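6-phosphogluconolactonase (Leishmania braziliensis, PDB 3CSS) probably hydrolyses 6-phosphogluconolactone to 6-phosphogluconate, the second step of the oxidative pentose phosphate pathway. Local coordinates at residues A[6-17]-A[253-262]; A[178-189]-A[200-208]. All coordinates share one frame; numbering follows the deposited sequence. Where two conformers were deposited one is given.

Contact 1: A[6-17]-A[253-262]; sequences PTVKICENLSQM and VTLLLDPGAG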
loop_
_atom_site.group_PDB
_atom_site.type_symbol
_atom_site.label_atom_id
_atom_site.label_comp_id
_atom_site.label_asym_id
_atom_site.label_seq_id
_atom_site.Cartn_x
_atom_site.Cartn_y
_atom_site.Cartn_z
ATOM N N PRO A 6 2.142 -4.620 -17.302
ATOM C CA PRO A 6 1.022 -4.414 -16.381
ATOM C C PRO A 6 -0.305 -4.437 -17.091
ATOM O O PRO A 6 -0.400 -4.091 -18.271
ATOM C CB PRO A 6 1.272 -2.998 -15.831
ATOM C CG PRO A 6 2.029 -2.325 -16.908
ATOM C CD PRO A 6 2.885 -3.373 -17.540
ATOM N N THR A 7 -1.341 -4.853 -16.373
ATOM C CA THR A 7 -2.688 -4.643 -16.819
ATOM C C THR A 7 -3.034 -3.168 -16.553
ATOM O O THR A 7 -2.795 -2.659 -15.465
ATOM C CB THR A 7 -3.666 -5.572 -16.067
ATOM O OG1 THR A 7 -3.387 -6.937 -16.425
ATOM C CG2 THR A 7 -5.117 -5.240 -16.425
ATOM N N VAL A 8 -3.616 -2.482 -17.525
ATOM C CA VAL A 8 -4.065 -1.098 -17.333
ATOM C C VAL A 8 -5.539 -1.012 -17.694
ATOM O O VAL A 8 -5.930 -1.398 -18.794
ATOM C CB VAL A 8 -3.291 -0.096 -18.197
ATOM C CG1 VAL A 8 -3.856 1.327 -18.016
ATOM C CG2 VAL A 8 -1.802 -0.144 -17.860
ATOM N N LYS A 9 -6.341 -0.540 -16.747
ATOM C CA LYS A 9 -7.800 -0.388 -16.955
ATOM C C LYS A 9 -8.179 1.056 -16.628
ATOM O O LYS A 9 -8.070 1.516 -15.487
ATOM C CB LYS A 9 -8.605 -1.359 -16.102
ATOM C CG LYS A 9 -10.103 -1.313 -16.378
ATOM C CD LYS A 9 -10.861 -2.275 -15.464
ATOM C CE LYS A 9 -12.345 -2.131 -15.643
ATOM N NZ LYS A 9 -12.773 -2.623 -16.983
ATOM N N ILE A 10 -8.576 1.779 -17.665
ATOM C CA ILE A 10 -9.031 3.144 -17.514
ATOM C C ILE A 10 -10.502 3.092 -17.260
ATOM O O ILE A 10 -11.290 2.704 -18.141
ATOM C CB ILE A 10 -8.777 4.005 -18.777
ATOM C CG1 ILE A 10 -7.286 4.080 -19.089
ATOM C CG2 ILE A 10 -9.363 5.411 -18.567
ATOM C CD1 ILE A 10 -6.493 4.589 -18.035
ATOM N N CYS A 11 -10.876 3.528 -16.072
ATOM C CA CYS A 11 -12.239 3.497 -15.593
ATOM C C CYS A 11 -12.843 4.881 -15.841
ATOM O O CYS A 11 -12.111 5.858 -16.069
ATOM C CB CYS A 11 -12.215 3.116 -14.131
ATOM S SG CYS A 11 -11.437 1.481 -13.771
ATOM N N GLU A 12 -14.168 4.966 -15.908
ATOM C CA GLU A 12 -14.872 6.235 -16.115
ATOM C C GLU A 12 -15.033 7.003 -14.807
ATOM O O GLU A 12 -15.229 8.229 -14.794
ATOM C CB GLU A 12 -16.268 5.980 -16.703
ATOM C CG GLU A 12 -16.325 5.781 -18.215
ATOM C CD GLU A 12 -16.433 4.315 -18.632
ATOM O OE1 GLU A 12 -15.435 3.578 -18.498
ATOM O OE2 GLU A 12 -17.519 3.902 -19.104
ATOM N N ASN A 13 -14.990 6.274 -13.705
ATOM C CA ASN A 13 -15.266 6.856 -12.398
ATOM C C ASN A 13 -14.811 5.917 -11.280
ATOM O O ASN A 13 -14.370 4.784 -11.530
ATOM C CB ASN A 13 -16.763 7.200 -12.265
ATOM C CG ASN A 13 -17.658 5.982 -12.409
ATOM O OD1 ASN A 13 -17.461 4.963 -11.734
ATOM N ND2 ASN A 13 -18.633 6.070 -13.298
ATOM N N LEU A 14 -14.921 6.391 -10.049
ATOM C CA LEU A 14 -14.378 5.672 -8.903
ATOM C C LEU A 14 -15.223 4.442 -8.524
ATOM O O LEU A 14 -14.712 3.497 -7.913
ATOM C CB LEU A 14 -14.207 6.628 -7.713
ATOM C CG LEU A 14 -13.405 6.168 -6.488
ATOM C CD1 LEU A 14 -11.992 5.674 -6.820
ATOM C CD2 LEU A 14 -13.366 7.320 -5.460
ATOM N N SER A 15 -16.505 4.440 -8.895
ATOM C CA SER A 15 -17.347 3.236 -8.728
ATOM C C SER A 15 -16.773 2.055 -9.507
ATOM O O SER A 15 -16.614 0.951 -8.983
ATOM C CB SER A 15 -18.797 3.502 -9.158
ATOM O OG SER A 15 -19.381 4.549 -8.386
ATOM N N GLN A 16 -16.449 2.303 -10.768
ATOM C CA GLN A 16 -15.866 1.279 -11.623
ATOM C C GLN A 16 -14.493 0.869 -11.115
ATOM O O GLN A 16 -14.147 -0.309 -11.139
ATOM C CB GLN A 16 -15.771 1.818 -13.046
ATOM C CG GLN A 16 -15.287 0.843 -14.073
ATOM C CD GLN A 16 -15.401 1.400 -15.489
ATOM O OE1 GLN A 16 -15.610 2.610 -15.684
ATOM N NE2 GLN A 16 -15.298 0.517 -16.482
ATOM N N MET A 17 -13.701 1.837 -10.672
ATOM C CA MET A 17 -12.384 1.538 -10.145
ATOM C C MET A 17 -12.480 0.619 -8.936
ATOM O O MET A 17 -11.757 -0.362 -8.835
ATOM C CB MET A 17 -11.686 2.830 -9.741
ATOM C CG MET A 17 -10.260 2.621 -9.384
ATOM S SD MET A 17 -9.516 4.208 -9.036
ATOM C CE MET A 17 -9.509 4.903 -10.687
ATOM N N VAL A 253 1.164 -6.642 -11.882
ATOM C CA VAL A 253 0.855 -5.250 -11.559
ATOM C C VAL A 253 -0.357 -4.840 -12.404
ATOM O O VAL A 253 -0.414 -5.094 -13.630
ATOM C CB VAL A 253 2.046 -4.297 -11.808
ATOM C CG1 VAL A 253 1.661 -2.828 -11.638
ATOM C CG2 VAL A 253 3.256 -4.656 -10.913
ATOM N N THR A 254 -1.331 -4.251 -11.719
ATOM C CA THR A 254 -2.523 -3.690 -12.349
ATOM C C THR A 254 -2.675 -2.220 -11.967
ATOM O O THR A 254 -2.601 -1.898 -10.789
ATOM C CB THR A 254 -3.743 -4.453 -11.909
ATOM O OG1 THR A 254 -3.579 -5.842 -12.260
ATOM C CG2 THR A 254 -5.033 -3.870 -12.514
ATOM N N LEU A 255 -2.868 -1.366 -12.967
ATOM C CA LEU A 255 -3.149 0.068 -12.773
ATOM C C LEU A 255 -4.628 0.321 -13.108
ATOM O O LEU A 255 -5.041 0.121 -14.236
ATOM C CB LEU A 255 -2.284 0.937 -13.669
ATOM C CG LEU A 255 -0.775 0.730 -13.628
ATOM C CD1 LEU A 255 -0.070 1.868 -14.444
ATOM C CD2 LEU A 255 -0.243 0.670 -12.222
ATOM N N LEU A 256 -5.402 0.719 -12.096
ATOM C CA LEU A 256 -6.795 1.127 -12.243
ATOM C C LEU A 256 -6.847 2.646 -12.181
ATOM O O LEU A 256 -6.560 3.228 -11.139
ATOM C CB LEU A 256 -7.647 0.510 -11.107
ATOM C CG LEU A 256 -7.597 -1.026 -11.009
ATOM C CD1 LEU A 256 -8.390 -1.539 -9.783
ATOM C CD2 LEU A 256 -8.058 -1.706 -12.292
ATOM N N LEU A 257 -7.173 3.264 -13.317
ATOM C CA LEU A 257 -6.973 4.684 -13.519
ATOM C C LEU A 257 -8.270 5.313 -13.976
ATOM O O LEU A 257 -9.082 4.645 -14.603
ATOM C CB LEU A 257 -5.924 4.903 -14.606
ATOM C CG LEU A 257 -4.551 4.263 -14.418
ATOM C CD1 LEU A 257 -3.692 4.610 -15.628
ATOM C CD2 LEU A 257 -3.892 4.715 -13.095
ATOM N N ASP A 258 -8.437 6.610 -13.717
ATOM C CA ASP A 258 -9.562 7.337 -14.278
ATOM C C ASP A 258 -9.054 8.020 -15.561
ATOM O O ASP A 258 -7.864 7.902 -15.891
ATOM C CB ASP A 258 -10.163 8.295 -13.237
ATOM C CG ASP A 258 -9.462 9.627 -13.164
ATOM O OD1 ASP A 258 -10.149 10.592 -12.749
ATOM O OD2 ASP A 258 -8.263 9.736 -13.509
ATOM N N PRO A 259 -9.947 8.695 -16.303
ATOM C CA PRO A 259 -9.523 9.171 -17.620
ATOM C C PRO A 259 -8.367 10.190 -17.577
ATOM O O PRO A 259 -7.461 10.125 -18.423
ATOM C CB PRO A 259 -10.802 9.758 -18.220
ATOM C CG PRO A 259 -11.917 9.073 -17.482
ATOM C CD PRO A 259 -11.390 8.873 -16.087
ATOM N N GLY A 260 -8.371 11.083 -16.586
ATOM C CA GLY A 260 -7.291 12.078 -16.465
ATOM C C GLY A 260 -5.946 11.435 -16.165
ATOM O O GLY A 260 -4.930 11.786 -16.782
ATOM N N ALA A 261 -5.928 10.506 -15.206
ATOM C CA ALA A 261 -4.700 9.764 -14.829
ATOM C C ALA A 261 -4.173 8.898 -15.977
ATOM O O ALA A 261 -2.970 8.784 -16.188
ATOM C CB ALA A 261 -4.905 8.911 -13.556
ATOM N N GLY A 262 -5.099 8.340 -16.759
ATOM C CA GLY A 262 -4.739 7.468 -17.871
ATOM C C GLY A 262 -4.615 8.117 -19.237
ATOM O O GLY A 262 -4.462 7.394 -20.229
HETATM O O HOH W 1 -1.675 -7.722 -14.479
#
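Pro6 lays its CB against the carbonyl oxygen of Val253. At Thr7 the two strands begin to pair in parallel. Thr7 N donates to Val253 O at 2.9 Å, a somewhat bent bond, and Leu255 N returns one to Thr7 O. The side chains of Thr7 and Thr254 lie side by side and point the same way. A water bonds to Thr7 OG1 and donates a hydrogen bond to Val253 O, so it bridges the two strands at this end. Val8 projects from the other face, where its CG1 rests 4.1 Å from Leu257 CD1. Lys9 is held through its backbone: its N donates to Leu255 O in a nearly straight bond, and its O accepts from Leu257 N. Its CB meets Leu256 CD2, but the chain runs on straight through CE before it bends at NZ, and its end leads off from the strand.

Strand 7-10 is an outermost strand of the mixed, Rossmann-like alpha/beta sheet, and strand 252-257 is its inner parallel neighbour, joined in turn to strand 214-219.

Ile10 has CG1 anti to its carbonyl carbon (chi1 -61°), and a second bend (chi2 -57°) brings CD1 over the neighbouring segment. CD1 lies 3.5 Å from Leu257 CB, tighter than usual for carbons, and 3.4 Å from Gly262 CA. Cys11 N makes a short bond to Leu257 O, 2.6 Å. Cys11 O faces Pro259 CD at 3.1 Å. Asn13 caps helix 14-30, its OD1 accepting from Gln16 N. The side chains of Met17, one turn into that helix, and Leu256 cross, with Met17 CG 3.8 Å from Leu256 CB.

Contact 2: A[178-189]-A[200-208]; sequences AATDEEHVVSVS and WRVTLSKTV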
loop_
_atom_site.group_PDB
_atom_site.type_symbol
_atom_site.label_atom_id
_atom_site.label_comp_id
_atom_site.label_asym_id
_atom_site.label_seq_id
_atom_site.Cartn_x
_atom_site.Cartn_y
_atom_site.Cartn_z
ATOM N N ALA A 178 12.970 5.831 2.725
ATOM C CA ALA A 178 12.263 4.727 2.060
ATOM C C ALA A 178 12.556 4.650 0.569
ATOM O O ALA A 178 12.550 3.581 -0.015
ATOM C CB ALA A 178 10.762 4.858 2.294
ATOM N N ALA A 179 12.793 5.794 -0.068
ATOM C CA ALA A 179 13.020 5.803 -1.505
ATOM C C ALA A 179 14.224 4.977 -1.936
ATOM O O ALA A 179 14.267 4.512 -3.067
ATOM C CB ALA A 179 13.153 7.240 -2.004
ATOM N N THR A 180 15.222 4.834 -1.055
ATOM C CA THR A 180 16.424 4.058 -1.365
ATOM C C THR A 180 16.706 2.972 -0.328
ATOM O O THR A 180 17.812 2.406 -0.302
ATOM C CB THR A 180 17.676 4.972 -1.530
ATOM O OG1 THR A 180 17.911 5.727 -0.315
ATOM C CG2 THR A 180 17.485 5.921 -2.701
ATOM N N ASP A 181 15.703 2.627 0.469
ATOM C CA ASP A 181 15.889 1.625 1.513
ATOM C C ASP A 181 15.717 0.256 0.914
ATOM O O ASP A 181 14.597 -0.149 0.608
ATOM C CB ASP A 181 14.904 1.837 2.658
ATOM C CG ASP A 181 15.192 0.942 3.865
ATOM O OD1 ASP A 181 15.850 -0.117 3.709
ATOM O OD2 ASP A 181 14.747 1.308 4.972
ATOM N N GLU A 182 16.838 -0.452 0.742
ATOM C CA GLU A 182 16.853 -1.824 0.230
ATOM C C GLU A 182 17.187 -2.843 1.320
ATOM O O GLU A 182 17.482 -3.999 1.017
ATOM C CB GLU A 182 17.893 -1.960 -0.894
ATOM C CG GLU A 182 17.662 -1.056 -2.101
ATOM C CD GLU A 182 16.347 -1.332 -2.821
ATOM O OE1 GLU A 182 15.720 -2.397 -2.586
ATOM O OE2 GLU A 182 15.947 -0.482 -3.641
ATOM N N GLU A 183 17.134 -2.420 2.581
ATOM C CA GLU A 183 17.612 -3.214 3.720
ATOM C C GLU A 183 16.529 -3.638 4.716
ATOM O O GLU A 183 16.745 -4.559 5.510
ATOM C CB GLU A 183 18.671 -2.411 4.487
ATOM C CG GLU A 183 19.935 -2.100 3.696
ATOM C CD GLU A 183 20.952 -1.292 4.498
ATOM O OE1 GLU A 183 20.565 -0.650 5.504
ATOM O OE2 GLU A 183 22.141 -1.296 4.117
ATOM N N HIS A 184 15.396 -2.946 4.737
ATOM C CA HIS A 184 14.360 -3.211 5.739
ATOM C C HIS A 184 13.054 -3.679 5.113
ATOM O O HIS A 184 12.774 -3.409 3.946
ATOM C CB HIS A 184 14.111 -1.962 6.591
ATOM C CG HIS A 184 15.344 -1.424 7.254
ATOM N ND1 HIS A 184 16.084 -0.393 6.721
ATOM C CD2 HIS A 184 15.958 -1.768 8.413
ATOM C CE1 HIS A 184 17.096 -0.115 7.527
ATOM N NE2 HIS A 184 17.055 -0.949 8.552
ATOM N N VAL A 185 12.256 -4.392 5.906
ATOM C CA VAL A 185 10.875 -4.725 5.540
ATOM C C VAL A 185 9.964 -3.493 5.674
ATOM O O VAL A 185 9.120 -3.246 4.823
ATOM C CB VAL A 185 10.324 -5.871 6.436
ATOM C CG1 VAL A 185 8.854 -6.094 6.230
ATOM C CG2 VAL A 185 11.101 -7.182 6.192
ATOM N N VAL A 186 10.116 -2.760 6.776
ATOM C CA VAL A 186 9.376 -1.520 7.005
ATOM C C VAL A 186 10.377 -0.376 7.099
ATOM O O VAL A 186 11.342 -0.438 7.878
ATOM C CB VAL A 186 8.530 -1.575 8.319
ATOM C CG1 VAL A 186 7.706 -0.322 8.492
ATOM C CG2 VAL A 186 7.655 -2.802 8.347
ATOM N N SER A 187 10.157 0.658 6.294
ATOM C CA SER A 187 11.026 1.821 6.282
ATOM C C SER A 187 10.225 3.052 6.725
ATOM O O SER A 187 9.090 2.933 7.188
ATOM C CB SER A 187 11.593 2.012 4.881
ATOM O OG SER A 187 12.643 2.971 4.852
ATOM N N VAL A 188 10.838 4.222 6.592
ATOM C CA VAL A 188 10.298 5.456 7.128
ATOM C C VAL A 188 10.431 6.607 6.132
ATOM O O VAL A 188 11.295 6.592 5.250
ATOM C CB VAL A 188 11.024 5.818 8.448
ATOM C CG1 VAL A 188 10.834 4.685 9.455
ATOM C CG2 VAL A 188 12.504 6.109 8.218
ATOM N N SER A 189 9.594 7.620 6.297
ATOM C CA SER A 189 9.659 8.799 5.454
ATOM C C SER A 189 8.876 9.934 6.051
ATOM O O SER A 189 7.991 9.711 6.869
ATOM C CB SER A 189 9.028 8.493 4.107
ATOM O OG SER A 189 7.661 8.185 4.299
ATOM N N TRP A 200 5.426 12.130 10.113
ATOM C CA TRP A 200 6.270 10.984 9.782
ATOM C C TRP A 200 5.429 9.756 9.470
ATOM O O TRP A 200 4.283 9.615 9.951
ATOM C CB TRP A 200 7.311 10.684 10.884
ATOM C CG TRP A 200 8.533 11.516 10.733
ATOM C CD1 TRP A 200 8.749 12.759 11.246
ATOM C CD2 TRP A 200 9.709 11.178 9.986
ATOM N NE1 TRP A 200 9.984 13.216 10.866
ATOM C CE2 TRP A 200 10.589 12.270 10.078
ATOM C CE3 TRP A 200 10.103 10.053 9.249
ATOM C CZ2 TRP A 200 11.831 12.280 9.448
ATOM C CZ3 TRP A 200 11.330 10.064 8.624
ATOM C CH2 TRP A 200 12.187 11.164 8.737
ATOM N N ARG A 201 6.009 8.902 8.631
ATOM C CA ARG A 201 5.370 7.696 8.125
ATOM C C ARG A 201 6.203 6.442 8.364
ATOM O O ARG A 201 7.439 6.483 8.455
ATOM C CB ARG A 201 5.110 7.786 6.595
ATOM C CG ARG A 201 4.592 9.124 6.088
ATOM C CD ARG A 201 3.219 9.441 6.630
ATOM N NE ARG A 201 2.666 10.688 6.099
ATOM C CZ ARG A 201 1.998 10.784 4.952
ATOM N NH1 ARG A 201 1.776 9.720 4.202
ATOM N NH2 ARG A 201 1.538 11.963 4.552
ATOM N N VAL A 202 5.505 5.315 8.418
ATOM C CA VAL A 202 6.124 4.032 8.161
ATOM C C VAL A 202 5.510 3.472 6.884
ATOM O O VAL A 202 4.353 3.783 6.539
ATOM C CB VAL A 202 5.978 3.044 9.330
ATOM C CG1 VAL A 202 6.732 3.573 10.552
ATOM C CG2 VAL A 202 4.546 2.816 9.669
ATOM N N THR A 203 6.303 2.673 6.179
ATOM C CA THR A 203 5.881 2.102 4.906
ATOM C C THR A 203 6.511 0.729 4.691
ATOM O O THR A 203 7.645 0.497 5.086
ATOM C CB THR A 203 6.251 3.052 3.712
ATOM O OG1 THR A 203 5.672 2.550 2.503
ATOM C CG2 THR A 203 7.764 3.235 3.566
ATOM N N LEU A 204 5.760 -0.174 4.072
ATOM C CA LEU A 204 6.369 -1.320 3.438
ATOM C C LEU A 204 7.433 -0.799 2.472
ATOM O O LEU A 204 7.259 0.256 1.838
ATOM C CB LEU A 204 5.326 -2.165 2.717
ATOM C CG LEU A 204 4.267 -2.854 3.578
ATOM C CD1 LEU A 204 3.296 -3.660 2.714
ATOM C CD2 LEU A 204 4.910 -3.704 4.705
ATOM N N SER A 205 8.544 -1.528 2.385
ATOM C CA SER A 205 9.647 -1.128 1.533
ATOM C C SER A 205 9.403 -1.521 0.090
ATOM O O SER A 205 8.528 -2.321 -0.203
ATOM C CB SER A 205 10.937 -1.787 2.030
ATOM O OG SER A 205 10.828 -3.204 1.914
ATOM N N LYS A 206 10.192 -0.956 -0.817
ATOM C CA LYS A 206 10.157 -1.361 -2.224
ATOM C C LYS A 206 10.262 -2.877 -2.361
ATOM O O LYS A 206 9.562 -3.484 -3.161
ATOM C CB LYS A 206 11.289 -0.687 -3.006
ATOM C CG LYS A 206 11.159 0.806 -3.105
ATOM C CD LYS A 206 12.231 1.445 -3.998
ATOM C CE LYS A 206 13.618 1.220 -3.478
ATOM N NZ LYS A 206 14.643 1.837 -4.408
ATOM N N THR A 207 11.163 -3.478 -1.586
ATOM C CA THR A 207 11.409 -4.928 -1.624
ATOM C C THR A 207 10.145 -5.739 -1.378
ATOM O O THR A 207 9.830 -6.675 -2.117
ATOM C CB THR A 207 12.476 -5.320 -0.584
ATOM O OG1 THR A 207 13.632 -4.496 -0.764
ATOM C CG2 THR A 207 12.882 -6.782 -0.764
ATOM N N VAL A 208 9.416 -5.389 -0.326
ATOM C CA VAL A 208 8.187 -6.121 0.008
ATOM C C VAL A 208 7.224 -6.021 -1.158
ATOM O O VAL A 208 6.639 -7.005 -1.597
ATOM C CB VAL A 208 7.527 -5.597 1.288
ATOM C CG1 VAL A 208 6.207 -6.300 1.538
ATOM C CG2 VAL A 208 8.455 -5.771 2.486
HETATM O O HOH W 2 12.019 0.991 0.444
#
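Asp181 OD2 is gripped by His184 ND1 at 2.8 Å and by Ser187 OG at 2.7 Å. His184 ND1 meets the syn lone pair of OD2; the serine comes from the anti side, 21° out of the carboxylate plane. Asp181 OD1 accepts from Glu183 N, an Asx turn, and from His184 N, an Asx motif, which fixes the loop leading into strand 186-189.

This strand and strand 201-204 form an antiparallel beta hairpin at one edge of the main sheet. Ser187 with Thr203 and Ser189 with Arg201 are its hydrogen-bonded pairs. Ser187 N reaches Thr203 O nearly along the C=O axis, whereas Thr203 N sits above the plane of the carbonyl of Ser187. Val186 CG1 packs on Val202 CB at 3.9 Å on one face. On the other, Thr203 CG2 presses on Ala178 CB.

Beyond the strands, Ser205 OG donates to His184 O at 2.8 Å, in the carbonyl plane. It also accepts a weak capping bond from Val208 N at the start of helix 206-211. A water donates to Ala178 O and Asp181 O and accepts from Lys206 N. The Lys206 chain, bent at chi3 (-62°), brings NZ to Ala179 O at 3.0 Å and, in one conformer of Glu182, to its OE2 in a weakly hydrogen-bonded salt bridge. At the far end Trp200 CE3 lies 3.2 Å from Ser189 O, which also accepts from Arg201 N.

In the fold
Contacts 1 and 2 sit at the two margins of one mixed sheet, the second at strand 186-189. Their centres are about 26 Å apart, on opposite sides of the chain's centre, and their nearest atoms are about 10 Å apart, so they do not touch. Strands 214-219, 158-162, 39-43 and 69-77 lie between them in the sheet. Contact 1 pairs strands from near the two chain ends in parallel, and contact 2 is nested within the loop it closes. Contact 2 is a local antiparallel hairpin, more buried than contact 1, its centre about 11 Å from the centre of the chain, against about 17 Å for the centre of contact 1.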